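Local coordinates for AlkD2 (Streptococcus mutans, PDB 6M9M), which is of unknown function but binds inosine-5'-monophosphate and belongs by fold to the HEAT-like repeat family of DNA glycosylases, at residues I102-A107 against T134-F139; G129-T134 against G166-D171; N142-I147 against P177-I182; Y160-V165 against N195-L200. All blocks are in the same frame, centred on the assembly; numbering follows the deposited sequence. Where two conformers were deposited one is given.

In the fold
The four contacts follow the C-terminal half of an all-helical HEAT-like chain. Contact 1 joins two loops and contact 2 ties the second of them to helix 159-175; they share T134, and their centres lie 13 Å apart. Contact 2 also adjoins contact 3, where W133 CE3 lies 3.7 Å from A146 CB, and contact 4, where R170 NH2 probably hydrogen-bonds L200 O at 2.9 Å. Contacts 3 and 4 do not touch; their nearest atoms are about 7 Å apart. Inosine monophosphate (IMP), held at H18, G19, W85 and R86, is touched by none of the four. The side chain of K163 (contact 4) is about 9 Å from bound IMP, that of R131 (contact 2) about 10 Å.

Contact 1: residues I102-A107 against T134-F139; sequences IGYKKA and TNRPYF
Y104 lays one face of its ring against the aliphatic part of R136. CB of R136 stands 3.9 Å from the Y104 ring centroid and only 7° off the normal, a CH-pi contact over the middle of the ring, while CG and CD continue toward the hydroxyl end. The R136 chain bends at chi2, 146°, which sets CD 3.7 Å from Y104 CE1. The guanidinium is turned 78° from the ring plane, so it does not stack on it. A second CH-pi contact joins K105 to Y138: in the conformer given, CG of K105 lies 4.2 Å from the Y138 ring centroid, off-centre, with K105 CA over the same ring toward its rim. The two segments are inter-helix loops of the HEAT-like array: residues 102-107 lead from helix 85-102 into helix 108-115, and residues 134-139 run on to helix 143-151.

Apolar packing fills in around Y104. Its CD2 meets CD of P137 at 3.7 Å, and its CB lies 4.3 Å from both Y138 CB and F139 CE2. F139 reaches onward to helix 108-115, where it touches L108 and I111.

No hydrogen bond crosses between the loops. The polar ends converge instead on D96 of helix 85-102, whose OD1 is hydrogen-bonded to the Y104 hydroxyl and whose OD2 forms a salt bridge with NH2 of R136.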
loop_
_atom_site.group_PDB
_atom_site.type_symbol
_atom_site.label_atom_id
_atom_site.label_comp_id
_atom_site.label_asym_id
_atom_site.label_seq_id
_atom_site.Cartn_x
_atom_site.Cartn_y
_atom_site.Cartn_z
ATOM N N ILE A 102 -8.671 11.300 -0.860
ATOM C CA ILE A 102 -9.914 11.476 -0.125
ATOM C C ILE A 102 -9.671 12.172 1.200
ATOM O O ILE A 102 -10.557 12.867 1.704
ATOM C CB ILE A 102 -10.633 10.132 0.063
ATOM C CG1 ILE A 102 -12.062 10.383 0.536
ATOM C CG2 ILE A 102 -9.882 9.286 1.056
ATOM C CD1 ILE A 102 -12.885 9.118 0.641
ATOM N N GLY A 103 -8.481 12.003 1.772
ATOM C CA GLY A 103 -8.146 12.492 3.098
ATOM C C GLY A 103 -8.025 11.333 4.068
ATOM O O GLY A 103 -8.899 10.469 4.106
ATOM N N TYR A 104 -6.953 11.283 4.853
ATOM C CA TYR A 104 -6.705 10.108 5.681
ATOM C C TYR A 104 -7.824 9.860 6.687
ATOM O O TYR A 104 -8.239 8.711 6.877
ATOM C CB TYR A 104 -5.314 10.176 6.325
ATOM C CG TYR A 104 -4.222 9.994 5.292
ATOM C CD1 TYR A 104 -3.775 8.730 4.938
ATOM C CD2 TYR A 104 -3.665 11.081 4.650
ATOM C CE1 TYR A 104 -2.815 8.563 3.973
ATOM C CE2 TYR A 104 -2.694 10.921 3.674
ATOM C CZ TYR A 104 -2.280 9.659 3.340
ATOM O OH TYR A 104 -1.315 9.513 2.361
ATOM N N LYS A 105 -8.327 10.904 7.344
ATOM C CA LYS A 105 -9.436 10.709 8.271
ATOM C C LYS A 105 -10.666 10.169 7.553
ATOM O O LYS A 105 -11.304 9.225 8.034
ATOM C CB LYS A 105 -9.760 11.996 9.020
ATOM C CG LYS A 105 -10.841 11.828 10.115
ATOM C CD LYS A 105 -11.025 13.135 10.864
ATOM C CE LYS A 105 -12.090 13.041 11.947
ATOM N NZ LYS A 105 -13.454 12.824 11.400
ATOM N N LYS A 106 -11.001 10.732 6.389
ATOM C CA LYS A 106 -12.154 10.251 5.639
ATOM C C LYS A 106 -11.951 8.839 5.111
ATOM O O LYS A 106 -12.934 8.134 4.878
ATOM C CB LYS A 106 -12.499 11.216 4.511
ATOM C CG LYS A 106 -13.139 12.512 5.000
ATOM C CD LYS A 106 -13.440 13.464 3.852
ATOM C CE LYS A 106 -14.183 14.703 4.333
ATOM N NZ LYS A 106 -14.697 15.546 3.226
ATOM N N ALA A 107 -10.703 8.409 4.950
ATOM C CA ALA A 107 -10.373 7.094 4.433
ATOM C C ALA A 107 -10.401 5.993 5.489
ATOM O O ALA A 107 -10.259 4.821 5.126
ATOM C CB ALA A 107 -8.970 7.123 3.817
ATOM N N THR A 134 2.579 7.923 10.891
ATOM C CA THR A 134 2.464 9.149 11.669
ATOM C C THR A 134 3.093 10.360 10.986
ATOM O O THR A 134 3.086 11.438 11.574
ATOM C CB THR A 134 3.024 8.918 13.069
ATOM O OG1 THR A 134 4.288 8.256 12.980
ATOM C CG2 THR A 134 2.076 8.065 13.878
ATOM N N ASN A 135 3.595 10.216 9.760
ATOM C CA ASN A 135 3.882 11.357 8.899
ATOM C C ASN A 135 2.682 11.786 8.059
ATOM O O ASN A 135 2.742 12.824 7.402
ATOM C CB ASN A 135 5.055 11.048 7.966
ATOM C CG ASN A 135 6.387 11.082 8.672
ATOM O OD1 ASN A 135 6.493 11.529 9.805
ATOM N ND2 ASN A 135 7.412 10.617 7.996
ATOM N N ARG A 136 1.625 11.035 8.053
ATOM C CA ARG A 136 0.470 11.439 7.264
ATOM C C ARG A 136 -0.503 12.236 8.108
ATOM O O ARG A 136 -0.559 12.068 9.327
ATOM C CB ARG A 136 -0.217 10.214 6.698
ATOM C CG ARG A 136 0.629 9.706 5.519
ATOM C CD ARG A 136 0.611 8.299 5.392
ATOM N NE ARG A 136 1.281 7.898 4.155
ATOM C CZ ARG A 136 2.591 7.845 3.973
ATOM N NH1 ARG A 136 3.423 8.217 4.946
ATOM N NH2 ARG A 136 3.074 7.386 2.826
ATOM N N PRO A 137 -1.259 13.110 7.453
ATOM C CA PRO A 137 -2.343 13.810 8.151
ATOM C C PRO A 137 -3.251 12.839 8.899
ATOM O O PRO A 137 -3.398 11.667 8.536
ATOM C CB PRO A 137 -3.085 14.538 7.023
ATOM C CG PRO A 137 -2.040 14.713 5.936
ATOM C CD PRO A 137 -1.170 13.487 6.028
ATOM N N TYR A 138 -3.865 13.365 9.958
ATOM C CA TYR A 138 -4.722 12.647 10.889
ATOM C C TYR A 138 -3.902 11.760 11.825
ATOM O O TYR A 138 -3.953 11.925 13.049
ATOM C CB TYR A 138 -5.832 11.844 10.210
ATOM C CG TYR A 138 -6.705 11.199 11.266
ATOM C CD1 TYR A 138 -7.586 11.962 12.023
ATOM C CD2 TYR A 138 -6.621 9.833 11.534
ATOM C CE1 TYR A 138 -8.358 11.394 12.997
ATOM C CE2 TYR A 138 -7.391 9.254 12.510
ATOM C CZ TYR A 138 -8.259 10.045 13.244
ATOM O OH TYR A 138 -9.051 9.498 14.223
ATOM N N PHE A 139 -3.136 10.822 11.270
ATOM C CA PHE A 139 -2.300 9.973 12.121
ATOM C C PHE A 139 -1.213 10.768 12.837
ATOM O O PHE A 139 -0.832 10.423 13.967
ATOM C CB PHE A 139 -1.722 8.826 11.299
ATOM C CG PHE A 139 -2.776 7.906 10.755
ATOM C CD1 PHE A 139 -3.599 7.203 11.616
ATOM C CD2 PHE A 139 -2.985 7.780 9.397
ATOM C CE1 PHE A 139 -4.603 6.381 11.129
ATOM C CE2 PHE A 139 -3.980 6.959 8.907
ATOM C CZ PHE A 139 -4.778 6.261 9.772
#

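Contact 2: residues G129-T134 against G166-D171; sequences GLRIWT and GNALRD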
loop_
_atom_site.group_PDB
_atom_site.type_symbol
_atom_site.label_atom_id
_atom_site.label_comp_id
_atom_site.label_asym_id
_atom_site.label_seq_id
_atom_site.Cartn_x
_atom_site.Cartn_y
_atom_site.Cartn_z
ATOM N N GLY A 129 1.796 0.673 2.638
ATOM C CA GLY A 129 1.607 1.865 1.828
ATOM C C GLY A 129 1.512 3.144 2.629
ATOM O O GLY A 129 1.906 4.202 2.150
ATOM N N LEU A 130 1.016 3.068 3.860
ATOM C CA LEU A 130 0.893 4.244 4.708
ATOM C C LEU A 130 2.164 4.553 5.505
ATOM O O LEU A 130 2.217 5.586 6.182
ATOM C CB LEU A 130 -0.318 4.118 5.637
ATOM C CG LEU A 130 -1.646 4.599 5.042
ATOM C CD1 LEU A 130 -2.060 3.764 3.843
ATOM C CD2 LEU A 130 -2.715 4.607 6.130
ATOM N N ARG A 131 3.195 3.703 5.445
ATOM C CA ARG A 131 4.427 4.012 6.176
ATOM C C ARG A 131 5.069 5.270 5.590
ATOM O O ARG A 131 5.099 5.448 4.364
ATOM C CB ARG A 131 5.404 2.844 6.049
ATOM C CG ARG A 131 4.964 1.569 6.771
ATOM C CD ARG A 131 5.958 0.434 6.548
ATOM N NE ARG A 131 7.235 0.775 7.158
ATOM C CZ ARG A 131 8.365 0.128 6.940
ATOM N NH1 ARG A 131 8.374 -0.924 6.136
ATOM N NH2 ARG A 131 9.472 0.528 7.545
ATOM N N ILE A 132 5.577 6.165 6.444
ATOM C CA ILE A 132 5.473 6.160 7.904
ATOM C C ILE A 132 4.104 6.707 8.295
ATOM O O ILE A 132 3.743 7.825 7.911
ATOM C CB ILE A 132 6.619 7.021 8.490
ATOM C CG1 ILE A 132 7.961 6.391 8.121
ATOM C CG2 ILE A 132 6.421 7.193 9.980
ATOM C CD1 ILE A 132 9.191 7.260 8.425
ATOM N N TRP A 133 3.314 5.931 9.040
ATOM C CA TRP A 133 1.906 6.284 9.208
ATOM C C TRP A 133 1.758 7.646 9.879
ATOM O O TRP A 133 0.904 8.444 9.491
ATOM C CB TRP A 133 1.163 5.248 10.039
ATOM C CG TRP A 133 0.747 3.968 9.377
ATOM C CD1 TRP A 133 1.538 3.063 8.711
ATOM C CD2 TRP A 133 -0.572 3.420 9.384
ATOM N NE1 TRP A 133 0.777 1.982 8.304
ATOM C CE2 TRP A 133 -0.524 2.192 8.693
ATOM C CE3 TRP A 133 -1.797 3.852 9.903
ATOM C CZ2 TRP A 133 -1.641 1.395 8.523
ATOM C CZ3 TRP A 133 -2.910 3.058 9.726
ATOM C CH2 TRP A 133 -2.819 1.838 9.040
ATOM N N THR A 134 2.579 7.923 10.891
ATOM C CA THR A 134 2.464 9.149 11.669
ATOM C C THR A 134 3.093 10.360 10.986
ATOM O O THR A 134 3.086 11.438 11.574
ATOM C CB THR A 134 3.024 8.918 13.069
ATOM O OG1 THR A 134 4.288 8.256 12.980
ATOM C CG2 THR A 134 2.076 8.065 13.878
ATOM N N GLY A 166 5.563 -5.042 11.888
ATOM C CA GLY A 166 6.620 -4.747 12.831
ATOM C C GLY A 166 7.429 -3.525 12.449
ATOM O O GLY A 166 7.777 -2.707 13.301
ATOM N N ASN A 167 7.750 -3.387 11.164
ATOM C CA ASN A 167 8.502 -2.220 10.721
ATOM C C ASN A 167 7.673 -0.945 10.755
ATOM O O ASN A 167 8.232 0.133 10.990
ATOM C CB ASN A 167 9.092 -2.491 9.347
ATOM C CG ASN A 167 10.298 -3.412 9.420
ATOM O OD1 ASN A 167 11.176 -3.225 10.249
ATOM N ND2 ASN A 167 10.312 -4.436 8.596
ATOM N N ALA A 168 6.350 -1.039 10.550
ATOM C CA ALA A 168 5.507 0.147 10.666
ATOM C C ALA A 168 5.470 0.663 12.102
ATOM O O ALA A 168 5.480 1.882 12.332
ATOM C CB ALA A 168 4.106 -0.145 10.137
ATOM N N LEU A 169 5.450 -0.245 13.081
ATOM C CA LEU A 169 5.541 0.170 14.475
ATOM C C LEU A 169 6.939 0.689 14.800
ATOM O O LEU A 169 7.085 1.647 15.568
ATOM C CB LEU A 169 5.165 -0.989 15.397
ATOM C CG LEU A 169 3.706 -1.439 15.371
ATOM C CD1 LEU A 169 3.541 -2.748 16.125
ATOM C CD2 LEU A 169 2.773 -0.387 15.956
ATOM N N ARG A 170 7.976 0.061 14.233
ATOM C CA ARG A 170 9.348 0.538 14.401
ATOM C C ARG A 170 9.493 1.972 13.913
ATOM O O ARG A 170 10.116 2.800 14.593
ATOM C CB ARG A 170 10.286 -0.397 13.645
ATOM C CG ARG A 170 11.767 -0.228 13.907
ATOM C CD ARG A 170 12.536 -1.127 12.958
ATOM N NE ARG A 170 13.990 -1.181 13.081
ATOM C CZ ARG A 170 14.671 -2.177 13.651
ATOM N NH1 ARG A 170 15.988 -2.149 13.633
ATOM N NH2 ARG A 170 14.042 -3.175 14.255
ATOM N N ASP A 171 8.900 2.294 12.751
ATOM C CA ASP A 171 8.927 3.670 12.265
ATOM C C ASP A 171 8.385 4.623 13.335
ATOM O O ASP A 171 8.977 5.670 13.643
ATOM C CB ASP A 171 7.978 3.869 11.070
ATOM C CG ASP A 171 8.315 3.079 9.813
ATOM O OD1 ASP A 171 9.482 2.769 9.511
ATOM O OD2 ASP A 171 7.336 2.862 9.041
HETATM O O HOH W 1 4.775 3.492 9.943
#
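R131 grips D171 side-on with two nitrogens, tying the loop after helix 120-129 to helix 159-175 of the HEAT-like array. NE donates to OD2 of D171 at 2.8 Å and NH2 to OD1 of D171 at 3.0 Å, both N-H...O angles being 175°. Both oxygens are met on their syn sides and lie within a few degrees of the guanidinium plane, although that plane is turned 23° from the carboxylate. The bend at chi3, 65°, sets NE back toward the acid. The remaining nitrogen, NH1, makes a salt bridge with E128, so two carboxylates share this arginine and probably stabilise its positive charge.

CB of N167 sits over one guanidinium face, 3.3 Å above the plane and offset toward its rim, as does the backbone N of A168. I132, which follows a cis peptide bond, packs obliquely on D171, CG2 against its CB.

OD2 of D171 has a second donor in a water that also donates to the carbonyl O of A168 and accepts from the backbone N of W133. Loop and helix are thereby joined through solvent as well as by the salt bridge. The indole NE1 of W133 is satisfied elsewhere, by the carbonyl O of T127, while CD1 of its ring lies 4.3 Å from CB of A168.

Contact 3: residues N142-I147 against P177-I182; sequences NPNEAI and PDLVKI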
loop_
_atom_site.group_PDB
_atom_site.type_symbol
_atom_site.label_atom_id
_atom_site.label_comp_id
_atom_site.label_asym_id
_atom_site.label_seq_id
_atom_site.Cartn_x
_atom_site.Cartn_y
_atom_site.Cartn_z
ATOM N N ASN A 142 -2.908 12.088 15.754
ATOM C CA ASN A 142 -3.575 11.043 16.527
ATOM C C ASN A 142 -2.780 9.753 16.389
ATOM O O ASN A 142 -3.259 8.765 15.831
ATOM C CB ASN A 142 -5.004 10.845 16.033
ATOM C CG ASN A 142 -5.821 12.092 16.130
ATOM O OD1 ASN A 142 -6.371 12.403 17.183
ATOM N ND2 ASN A 142 -5.891 12.826 15.044
ATOM N N PRO A 143 -1.547 9.734 16.886
ATOM C CA PRO A 143 -0.682 8.565 16.652
ATOM C C PRO A 143 -1.239 7.244 17.148
ATOM O O PRO A 143 -0.946 6.206 16.548
ATOM C CB PRO A 143 0.624 8.937 17.366
ATOM C CG PRO A 143 0.270 10.084 18.299
ATOM C CD PRO A 143 -0.860 10.809 17.628
ATOM N N ASN A 144 -2.002 7.232 18.245
ATOM C CA ASN A 144 -2.571 5.973 18.707
ATOM C C ASN A 144 -3.565 5.391 17.704
ATOM O O ASN A 144 -3.802 4.184 17.715
ATOM C CB ASN A 144 -3.218 6.130 20.084
ATOM C CG ASN A 144 -2.218 5.949 21.223
ATOM O OD1 ASN A 144 -1.210 5.251 21.094
ATOM N ND2 ASN A 144 -2.509 6.565 22.355
ATOM N N GLU A 145 -4.167 6.222 16.843
ATOM C CA GLU A 145 -5.061 5.671 15.827
ATOM C C GLU A 145 -4.304 4.882 14.767
ATOM O O GLU A 145 -4.897 4.006 14.122
ATOM C CB GLU A 145 -5.882 6.774 15.166
ATOM C CG GLU A 145 -6.868 7.473 16.082
ATOM C CD GLU A 145 -8.013 6.587 16.541
ATOM O OE1 GLU A 145 -8.438 5.686 15.790
ATOM O OE2 GLU A 145 -8.504 6.805 17.668
ATOM N N ALA A 146 -3.015 5.168 14.591
ATOM C CA ALA A 146 -2.157 4.342 13.755
ATOM C C ALA A 146 -1.661 3.134 14.532
ATOM O O ALA A 146 -1.745 2.006 14.049
ATOM C CB ALA A 146 -0.981 5.173 13.246
ATOM N N ILE A 147 -1.134 3.355 15.738
ATOM C CA ILE A 147 -0.552 2.261 16.512
ATOM C C ILE A 147 -1.581 1.152 16.719
ATOM O O ILE A 147 -1.280 -0.037 16.550
ATOM C CB ILE A 147 0.009 2.794 17.845
ATOM C CG1 ILE A 147 1.210 3.708 17.579
ATOM C CG2 ILE A 147 0.389 1.648 18.767
ATOM C CD1 ILE A 147 1.653 4.504 18.794
ATOM N N PRO A 177 8.218 7.285 20.972
ATOM C CA PRO A 177 8.672 6.136 21.767
ATOM C C PRO A 177 7.777 5.866 22.957
ATOM O O PRO A 177 7.537 4.702 23.295
ATOM C CB PRO A 177 10.108 6.515 22.167
ATOM C CG PRO A 177 10.176 8.006 21.994
ATOM C CD PRO A 177 9.248 8.331 20.860
ATOM N N ASP A 178 7.268 6.915 23.609
ATOM C CA ASP A 178 6.409 6.707 24.767
ATOM C C ASP A 178 5.169 5.900 24.393
ATOM O O ASP A 178 4.798 4.946 25.083
ATOM C CB ASP A 178 6.021 8.058 25.391
ATOM C CG ASP A 178 7.227 8.862 25.891
ATOM O OD1 ASP A 178 8.244 8.261 26.279
ATOM O OD2 ASP A 178 7.150 10.109 25.909
ATOM N N LEU A 179 4.530 6.242 23.275
ATOM C CA LEU A 179 3.285 5.568 22.927
ATOM C C LEU A 179 3.527 4.134 22.467
ATOM O O LEU A 179 2.715 3.245 22.748
ATOM C CB LEU A 179 2.558 6.346 21.839
ATOM C CG LEU A 179 2.135 7.764 22.210
ATOM C CD1 LEU A 179 1.489 8.427 21.007
ATOM C CD2 LEU A 179 1.191 7.709 23.388
ATOM N N VAL A 180 4.608 3.887 21.729
ATOM C CA VAL A 180 4.871 2.517 21.293
ATOM C C VAL A 180 5.227 1.645 22.494
ATOM O O VAL A 180 4.782 0.495 22.592
ATOM C CB VAL A 180 5.926 2.481 20.171
ATOM C CG1 VAL A 180 6.287 1.049 19.800
ATOM C CG2 VAL A 180 5.389 3.211 18.941
ATOM N N LYS A 181 5.995 2.185 23.447
ATOM C CA LYS A 181 6.322 1.435 24.657
ATOM C C LYS A 181 5.056 1.005 25.391
ATOM O O LYS A 181 4.921 -0.152 25.799
ATOM C CB LYS A 181 7.228 2.287 25.547
ATOM C CG LYS A 181 7.642 1.662 26.875
ATOM C CD LYS A 181 8.663 2.550 27.604
ATOM C CE LYS A 181 9.062 1.988 28.963
ATOM N NZ LYS A 181 10.101 2.837 29.608
ATOM N N ILE A 182 4.105 1.924 25.552
ATOM C CA ILE A 182 2.852 1.587 26.221
ATOM C C ILE A 182 2.120 0.473 25.484
ATOM O O ILE A 182 1.592 -0.457 26.104
ATOM C CB ILE A 182 1.980 2.847 26.371
ATOM C CG1 ILE A 182 2.581 3.780 27.420
ATOM C CG2 ILE A 182 0.545 2.469 26.734
ATOM C CD1 ILE A 182 1.987 5.160 27.406
HETATM O O HOH W 2 -0.091 3.588 22.999
#
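L179 reaches across from helix 177-185 and sets its two methyls against different residues of helix 143-151. CD1 meets CG of P143 at 3.4 Å, a carbon pair closer than ordinary van der Waals contact, and CB of P143 is next nearest. CD2 lies beside the amide end of N144, 4.0 Å from ND2. The leucine's CB takes the tip of I147, whose CD1 approaches to 3.7 Å, the two side chains crossing at about a right angle. Chi1 of I147, -67°, puts CG1 anti to its carbonyl carbon, and chi2, 168°, extends the chain to CD1. The same CD1 also touches V180 CG2 at 4.0 Å.

Polar linkage runs through one water. It donates to OD1 of N144 and to the carbonyl O of L179, 2.8 Å to each, and so bridges a side chain of one helix to the backbone of the other.

Helix 159-175 backs the interface: I172 touches both I147 and V180, and S173 also packs on V180. P143 also rests on F176, between helices 159-175 and 177-185.

The axes of segments 143-147 and 177-182 approach to 10.6 Å and cross at -39°, a wide spacing at which the two neighbouring helices of the HEAT-like stack meet mainly through side-chain ends. With no direct hydrogen bond or salt bridge between the segments, the contact depends on the fit of a few apolar groups, and its polar link, as seen here, runs through a bound water.

Contact 4: residues Y160-V165 against N195-L200; sequences YVRKSV and NQVYKL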
loop_
_atom_site.group_PDB
_atom_site.type_symbol
_atom_site.label_atom_id
_atom_site.label_comp_id
_atom_site.label_asym_id
_atom_site.label_seq_id
_atom_site.Cartn_x
_atom_site.Cartn_y
_atom_site.Cartn_z
ATOM N N TYR A 160 4.863 -11.998 5.371
ATOM C CA TYR A 160 4.958 -10.779 4.578
ATOM C C TYR A 160 4.226 -9.641 5.264
ATOM O O TYR A 160 4.747 -8.529 5.378
ATOM C CB TYR A 160 4.355 -11.096 3.206
ATOM C CG TYR A 160 4.375 -10.022 2.124
ATOM C CD1 TYR A 160 5.570 -9.544 1.606
ATOM C CD2 TYR A 160 3.194 -9.592 1.530
ATOM C CE1 TYR A 160 5.583 -8.612 0.561
ATOM C CE2 TYR A 160 3.196 -8.685 0.497
ATOM C CZ TYR A 160 4.387 -8.193 0.013
ATOM O OH TYR A 160 4.348 -7.295 -1.046
ATOM N N VAL A 161 3.009 -9.904 5.730
ATOM C CA VAL A 161 2.271 -8.908 6.495
ATOM C C VAL A 161 3.020 -8.554 7.776
ATOM O O VAL A 161 3.184 -7.377 8.112
ATOM C CB VAL A 161 0.839 -9.392 6.785
ATOM C CG1 VAL A 161 0.122 -8.388 7.692
ATOM C CG2 VAL A 161 0.047 -9.564 5.486
ATOM N N ARG A 162 3.454 -9.569 8.533
ATOM C CA ARG A 162 4.050 -9.308 9.842
ATOM C C ARG A 162 5.301 -8.444 9.750
ATOM O O ARG A 162 5.557 -7.626 10.636
ATOM C CB ARG A 162 4.366 -10.606 10.581
ATOM C CG ARG A 162 3.152 -11.409 10.991
ATOM C CD ARG A 162 3.490 -12.503 11.985
ATOM N NE ARG A 162 4.498 -13.449 11.511
ATOM C CZ ARG A 162 4.258 -14.533 10.776
ATOM N NH1 ARG A 162 3.030 -14.831 10.385
ATOM N NH2 ARG A 162 5.259 -15.337 10.431
ATOM N N LYS A 163 6.109 -8.618 8.696
ATOM C CA LYS A 163 7.290 -7.773 8.552
ATOM C C LYS A 163 6.891 -6.318 8.365
ATOM O O LYS A 163 7.505 -5.418 8.946
ATOM C CB LYS A 163 8.142 -8.263 7.388
ATOM C CG LYS A 163 8.837 -9.583 7.696
ATOM C CD LYS A 163 9.699 -10.056 6.550
ATOM C CE LYS A 163 10.552 -11.242 6.968
ATOM N NZ LYS A 163 11.391 -11.746 5.852
ATOM N N SER A 164 5.843 -6.065 7.583
ATOM C CA SER A 164 5.351 -4.698 7.410
ATOM C C SER A 164 4.773 -4.142 8.710
ATOM O O SER A 164 5.011 -2.982 9.054
ATOM C CB SER A 164 4.335 -4.707 6.278
ATOM O OG SER A 164 3.847 -3.432 5.997
ATOM N N VAL A 165 4.045 -4.965 9.455
ATOM C CA VAL A 165 3.477 -4.555 10.738
ATOM C C VAL A 165 4.579 -4.165 11.710
ATOM O O VAL A 165 4.545 -3.093 12.316
ATOM C CB VAL A 165 2.615 -5.699 11.305
ATOM C CG1 VAL A 165 2.199 -5.435 12.744
ATOM C CG2 VAL A 165 1.390 -5.925 10.444
ATOM N N ASN A 195 6.021 -12.675 18.510
ATOM C CA ASN A 195 7.429 -12.477 18.844
ATOM C C ASN A 195 8.205 -11.920 17.664
ATOM O O ASN A 195 9.083 -11.068 17.841
ATOM C CB ASN A 195 8.035 -13.768 19.377
ATOM C CG ASN A 195 7.787 -13.931 20.849
ATOM O OD1 ASN A 195 8.346 -13.205 21.665
ATOM N ND2 ASN A 195 6.924 -14.871 21.205
ATOM N N GLN A 196 7.868 -12.349 16.450
ATOM C CA GLN A 196 8.517 -11.790 15.274
ATOM C C GLN A 196 8.240 -10.290 15.167
ATOM O O GLN A 196 9.150 -9.480 14.917
ATOM C CB GLN A 196 8.020 -12.525 14.029
ATOM C CG GLN A 196 8.592 -11.949 12.771
ATOM C CD GLN A 196 8.334 -12.797 11.563
ATOM O OE1 GLN A 196 7.285 -13.443 11.449
ATOM N NE2 GLN A 196 9.299 -12.823 10.647
ATOM N N VAL A 197 6.981 -9.903 15.346
ATOM C CA VAL A 197 6.602 -8.502 15.246
ATOM C C VAL A 197 7.231 -7.703 16.378
ATOM O O VAL A 197 7.730 -6.593 16.162
ATOM C CB VAL A 197 5.066 -8.398 15.249
ATOM C CG1 VAL A 197 4.622 -6.941 15.327
ATOM C CG2 VAL A 197 4.465 -9.072 14.012
ATOM N N TYR A 198 7.208 -8.252 17.599
ATOM C CA TYR A 198 7.760 -7.549 18.749
ATOM C C TYR A 198 9.232 -7.214 18.548
ATOM O O TYR A 198 9.668 -6.101 18.866
ATOM C CB TYR A 198 7.562 -8.387 20.006
ATOM C CG TYR A 198 8.063 -7.708 21.261
ATOM C CD1 TYR A 198 7.229 -6.879 21.983
ATOM C CD2 TYR A 198 9.356 -7.893 21.713
ATOM C CE1 TYR A 198 7.670 -6.243 23.136
ATOM C CE2 TYR A 198 9.813 -7.266 22.874
ATOM C CZ TYR A 198 8.964 -6.436 23.577
ATOM O OH TYR A 198 9.389 -5.808 24.736
ATOM N N LYS A 199 10.021 -8.160 18.031
ATOM C CA LYS A 199 11.440 -7.884 17.841
ATOM C C LYS A 199 11.648 -6.721 16.883
ATOM O O LYS A 199 12.479 -5.843 17.140
ATOM C CB LYS A 199 12.171 -9.113 17.330
ATOM C CG LYS A 199 12.387 -10.187 18.369
ATOM C CD LYS A 199 13.151 -11.368 17.768
ATOM C CE LYS A 199 13.498 -12.415 18.802
ATOM N NZ LYS A 199 12.273 -13.099 19.306
ATOM N N LEU A 200 10.894 -6.682 15.780
ATOM C CA LEU A 200 11.045 -5.582 14.837
ATOM C C LEU A 200 10.637 -4.259 15.473
ATOM O O LEU A 200 11.293 -3.230 15.267
ATOM C CB LEU A 200 10.180 -5.835 13.604
ATOM C CG LEU A 200 10.666 -6.942 12.677
ATOM C CD1 LEU A 200 9.601 -7.323 11.666
ATOM C CD2 LEU A 200 11.935 -6.539 11.937
#
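OE1 of Q196 is gripped by two nitrogens of R162. NE donates to it at 2.8 Å and NH2 at 3.0 Å, both from the edge of the guanidinium, with the oxygen close to that plane. Neither bond is straight, at 151° and 138°, as expected when one atom takes both protons side-on. NH2 approaches nearly in line with the C=O bond, NE from a position tilted out of the amide plane. Q196 spans the gap because its CG is anti to the backbone N, chi1 177°, and the chain stays extended.

V197 packs on helix 159-175: its CG2 meets CB of R162 at 3.8 Å and its CG1 meets CG1 of V165. CD1 of L200 lies 3.9 Å from CA of K163.

The axes of segments 160-165 and 195-200 come within 8.7 Å, and these two helices of the HEAT-like array run in roughly the same direction. R162 meets a neutral amide and not an acid, while NE2 of that amide donates to E159, on the same helix as R162; this is consistent with one orientation of the amide. The guanidinium is held against rotation by NE and NH2 on Q196 OE1 and by NH1 on the carbonyl O of D156.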